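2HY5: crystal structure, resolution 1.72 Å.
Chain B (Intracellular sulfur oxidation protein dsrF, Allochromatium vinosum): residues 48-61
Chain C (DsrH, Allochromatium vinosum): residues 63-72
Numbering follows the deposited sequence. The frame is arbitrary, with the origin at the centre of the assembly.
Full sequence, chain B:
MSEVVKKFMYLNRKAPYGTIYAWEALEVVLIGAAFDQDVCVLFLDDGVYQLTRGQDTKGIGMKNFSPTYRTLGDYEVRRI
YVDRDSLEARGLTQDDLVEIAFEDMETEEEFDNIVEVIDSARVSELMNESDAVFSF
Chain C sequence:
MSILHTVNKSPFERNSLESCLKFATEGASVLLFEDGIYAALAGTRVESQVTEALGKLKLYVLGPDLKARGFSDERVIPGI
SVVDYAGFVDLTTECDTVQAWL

Chain B, residues 48-61: VYQLTRGQDTKGIG
Chain C (63-72) GPDLKARGFS

Contact between DsrF residues 48-61 (chain B) and DsrH residues 63-72 (chain C), burying 537 Å² in total. Chain C is helical from G63(C) to A68(C) and then unwinds; chain B lies along it in the reverse sense, extended at T52(B), R53(B), Q55(B) and D56(B) but kinked at G54(B) (phi/psi 73/27, positive phi favouring glycine), with CA atoms paired Q55(B)-G70(C) (3.9 Å), T57(B)-A68(C) (4.3 Å) and G59(B)-P64(C) (4.6 Å). Two hydrogen bonds use carbonyls at the helix end: D56(B) N donates to K67(C) O (3.0 Å, 164°), and T52(B) OG1 donates to R69(C) O (2.8 Å). The p rotamer of T52(B) (chi1 60°) sets this hydroxyl, which also accepts from Q55(B) NE2 (2.9 Å); Q55(B), m,t with chi3 14°, thus folds back along its own chain, its CB 3.2 Å from A68(C) O.

G70(C), at phi/psi 95/17, lies against this kinked segment; a CB there would fall 2.8 Å from T52(B) OG1 and jam against the preceding carbonyl, so glycine fits. A68(C) loses 74 Å² to chain B: its small CB admits I60(B) CD1 at 3.4 Å, while its CA approaches D56(B) O (3.1 Å) in a CA-H...O contact. I60(B), p,t (59°, 171°), points toward the helix and also sets CG2 3.8 Å from P64(C) CB. G59(B) O lies 3.5 Å from P64(C) CB; a CB on G59(B) would be only 3.2 Å from the same P64(C) CB, a tight fit that suits glycine. F71(C), m (chi1 -54°, chi2 88°), starts away from chain B, but its ring end returns, CZ lying 4.0 Å from both Y49(B) CE2 and T52(B) CG2. R69(C), m,t,t with chi4 74°, turns back along its helix, NH1 salt-bridged to D65(C) OD1 (2.9 Å). Waters join facing carbonyls: water 2 donates to R53(B) O and G70(C) O (both 2.8 Å), water 4 to D56(B) O (2.8 Å) and P64(C) O (2.7 Å).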

# COMPACT_ATOMS: atom_id res chain seq x y z
N VAL B 48 4.77 10.32 -13.59
CA VAL B 48 4.94 11.59 -14.30
C VAL B 48 4.46 12.76 -13.43
O VAL B 48 4.87 13.89 -13.63
CB VAL B 48 4.18 11.61 -15.65
CG1 VAL B 48 4.64 10.42 -16.51
CG2 VAL B 48 2.68 11.58 -15.44
N TYR B 49 3.60 12.47 -12.46
CA TYR B 49 3.09 13.50 -11.56
C TYR B 49 4.19 13.99 -10.62
O TYR B 49 4.08 15.06 -10.02
CB TYR B 49 1.91 12.96 -10.75
CG TYR B 49 0.59 12.98 -11.49
CD1 TYR B 49 -0.28 11.89 -11.42
CD2 TYR B 49 0.18 14.11 -12.19
CE1 TYR B 49 -1.53 11.93 -12.04
CE2 TYR B 49 -1.07 14.16 -12.81
CZ TYR B 49 -1.91 13.06 -12.73
OH TYR B 49 -3.15 13.12 -13.32
N GLN B 50 5.25 13.20 -10.48
CA GLN B 50 6.35 13.60 -9.60
C GLN B 50 7.05 14.84 -10.13
O GLN B 50 7.70 15.57 -9.38
CB GLN B 50 7.36 12.46 -9.48
CG GLN B 50 6.88 11.25 -8.70
CD GLN B 50 7.98 10.22 -8.51
OE1 GLN B 50 9.16 10.57 -8.46
NE2 GLN B 50 7.60 8.96 -8.37
N LEU B 51 6.92 15.09 -11.43
CA LEU B 51 7.59 16.24 -12.05
C LEU B 51 6.74 17.47 -12.32
O LEU B 51 7.17 18.35 -13.05
CB LEU B 51 8.26 15.81 -13.35
CG LEU B 51 9.36 14.75 -13.25
CD1 LEU B 51 9.90 14.44 -14.64
CD2 LEU B 51 10.48 15.25 -12.34
N THR B 52 5.54 17.55 -11.75
CA THR B 52 4.70 18.71 -11.99
C THR B 52 5.33 19.97 -11.41
O THR B 52 6.01 19.93 -10.39
CB THR B 52 3.28 18.55 -11.38
OG1 THR B 52 3.39 18.36 -9.97
CG2 THR B 52 2.57 17.37 -12.01
N ARG B 53 5.10 21.10 -12.08
CA ARG B 53 5.66 22.36 -11.63
C ARG B 53 4.67 23.07 -10.71
O ARG B 53 3.48 22.79 -10.72
CB ARG B 53 5.97 23.25 -12.84
CG ARG B 53 4.74 23.67 -13.62
CD ARG B 53 5.07 24.18 -15.02
NE ARG B 53 6.05 25.25 -15.04
CZ ARG B 53 7.37 25.07 -15.09
NH1 ARG B 53 7.87 23.85 -15.12
NH2 ARG B 53 8.19 26.12 -15.11
N GLY B 54 5.20 23.97 -9.88
CA GLY B 54 4.35 24.74 -8.98
C GLY B 54 3.73 24.05 -7.78
O GLY B 54 2.67 24.47 -7.30
N GLN B 55 4.37 23.00 -7.28
CA GLN B 55 3.85 22.31 -6.12
C GLN B 55 3.98 23.22 -4.90
O GLN B 55 5.01 23.85 -4.70
CB GLN B 55 4.62 21.00 -5.90
CG GLN B 55 4.32 19.93 -6.93
CD GLN B 55 5.20 18.70 -6.77
OE1 GLN B 55 5.87 18.54 -5.74
NE2 GLN B 55 5.20 17.84 -7.77
N ASP B 56 2.91 23.29 -4.10
CA ASP B 56 2.88 24.12 -2.88
C ASP B 56 2.27 23.25 -1.77
O ASP B 56 1.07 23.01 -1.75
CB ASP B 56 2.01 25.36 -3.11
CG ASP B 56 1.89 26.23 -1.87
OD1 ASP B 56 1.30 27.32 -1.98
OD2 ASP B 56 2.38 25.82 -0.80
N THR B 57 3.12 22.82 -0.84
CA THR B 57 2.69 21.93 0.24
C THR B 57 2.35 22.54 1.60
O THR B 57 2.14 21.80 2.56
CB THR B 57 3.76 20.87 0.49
OG1 THR B 57 4.95 21.51 0.95
CG2 THR B 57 4.06 20.11 -0.80
N LYS B 58 2.29 23.86 1.71
CA LYS B 58 1.98 24.47 3.00
C LYS B 58 0.61 24.04 3.55
O LYS B 58 0.42 23.98 4.76
CB LYS B 58 2.05 25.99 2.89
CG LYS B 58 3.46 26.51 2.61
CD LYS B 58 3.51 28.03 2.63
CE LYS B 58 4.93 28.53 2.41
NZ LYS B 58 5.00 30.02 2.46
N GLY B 59 -0.32 23.73 2.65
CA GLY B 59 -1.64 23.33 3.08
C GLY B 59 -1.75 21.93 3.66
O GLY B 59 -2.69 21.64 4.40
N ILE B 60 -0.79 21.05 3.35
CA ILE B 60 -0.84 19.69 3.86
C ILE B 60 0.16 19.41 4.98
O ILE B 60 0.28 18.28 5.44
CB ILE B 60 -0.63 18.63 2.74
CG1 ILE B 60 0.71 18.85 2.05
CG2 ILE B 60 -1.77 18.71 1.74
CD1 ILE B 60 1.08 17.73 1.10
N GLY B 61 0.87 20.45 5.41
CA GLY B 61 1.83 20.31 6.49
C GLY B 61 3.06 19.46 6.22
O GLY B 61 3.64 18.90 7.15
N GLY C 63 -8.54 21.02 -1.56
CA GLY C 63 -7.62 22.02 -2.06
C GLY C 63 -6.17 21.86 -1.64
O GLY C 63 -5.27 22.02 -2.47
N PRO C 64 -5.90 21.57 -0.36
CA PRO C 64 -4.52 21.40 0.11
C PRO C 64 -3.77 20.31 -0.67
O PRO C 64 -2.60 20.49 -1.01
CB PRO C 64 -4.70 21.05 1.58
CG PRO C 64 -5.90 21.88 1.96
CD PRO C 64 -6.83 21.62 0.79
N ASP C 65 -4.44 19.19 -0.94
CA ASP C 65 -3.80 18.12 -1.69
C ASP C 65 -3.65 18.51 -3.16
O ASP C 65 -2.66 18.17 -3.81
CB ASP C 65 -4.58 16.80 -1.55
CG ASP C 65 -4.23 16.06 -0.26
OD1 ASP C 65 -3.02 15.93 0.03
OD2 ASP C 65 -5.15 15.58 0.44
N LEU C 66 -4.63 19.25 -3.68
CA LEU C 66 -4.57 19.71 -5.07
C LEU C 66 -3.34 20.58 -5.26
O LEU C 66 -2.55 20.36 -6.17
CB LEU C 66 -5.81 20.54 -5.41
CG LEU C 66 -6.98 19.92 -6.18
CD1 LEU C 66 -8.13 20.91 -6.19
CD2 LEU C 66 -6.55 19.57 -7.60
N LYS C 67 -3.20 21.58 -4.39
CA LYS C 67 -2.09 22.52 -4.46
C LYS C 67 -0.74 21.85 -4.24
O LYS C 67 0.24 22.18 -4.90
CB LYS C 67 -2.25 23.62 -3.41
CG LYS C 67 -3.60 24.32 -3.37
CD LYS C 67 -3.64 25.26 -2.17
CE LYS C 67 -5.06 25.58 -1.71
NZ LYS C 67 -5.87 26.27 -2.76
N ALA C 68 -0.69 20.90 -3.32
CA ALA C 68 0.55 20.20 -3.03
C ALA C 68 1.06 19.45 -4.25
O ALA C 68 2.27 19.29 -4.45
CB ALA C 68 0.34 19.24 -1.88
N ARG C 69 0.13 19.00 -5.08
CA ARG C 69 0.50 18.25 -6.26
C ARG C 69 0.70 19.10 -7.51
O ARG C 69 0.94 18.57 -8.60
CB ARG C 69 -0.51 17.12 -6.48
CG ARG C 69 -0.36 16.05 -5.40
CD ARG C 69 -1.56 15.14 -5.31
NE ARG C 69 -1.39 14.08 -4.31
CZ ARG C 69 -1.44 14.27 -2.99
NH1 ARG C 69 -1.66 15.49 -2.49
NH2 ARG C 69 -1.29 13.24 -2.18
N GLY C 70 0.63 20.42 -7.34
CA GLY C 70 0.88 21.34 -8.44
C GLY C 70 -0.30 21.87 -9.23
O GLY C 70 -0.11 22.39 -10.33
N PHE C 71 -1.51 21.77 -8.70
CA PHE C 71 -2.66 22.26 -9.45
C PHE C 71 -3.48 23.32 -8.75
O PHE C 71 -3.74 23.23 -7.55
CB PHE C 71 -3.56 21.08 -9.83
CG PHE C 71 -2.83 19.99 -10.56
CD1 PHE C 71 -2.21 18.96 -9.85
CD2 PHE C 71 -2.70 20.02 -11.94
CE1 PHE C 71 -1.46 17.99 -10.51
CE2 PHE C 71 -1.96 19.06 -12.61
CZ PHE C 71 -1.33 18.04 -11.90
N SER C 72 -3.87 24.34 -9.51
CA SER C 72 -4.69 25.43 -8.97
C SER C 72 -6.15 25.03 -9.14
O SER C 72 -6.46 24.11 -9.89
CB SER C 72 -4.40 26.74 -9.71
OG SER C 72 -4.72 26.61 -11.08
O HOH W 1 1.61 15.78 -8.88
O HOH W 2 1.54 21.63 -12.42
O HOH W 3 0.26 24.38 -6.58
O HOH W 4 -0.87 22.24 0.08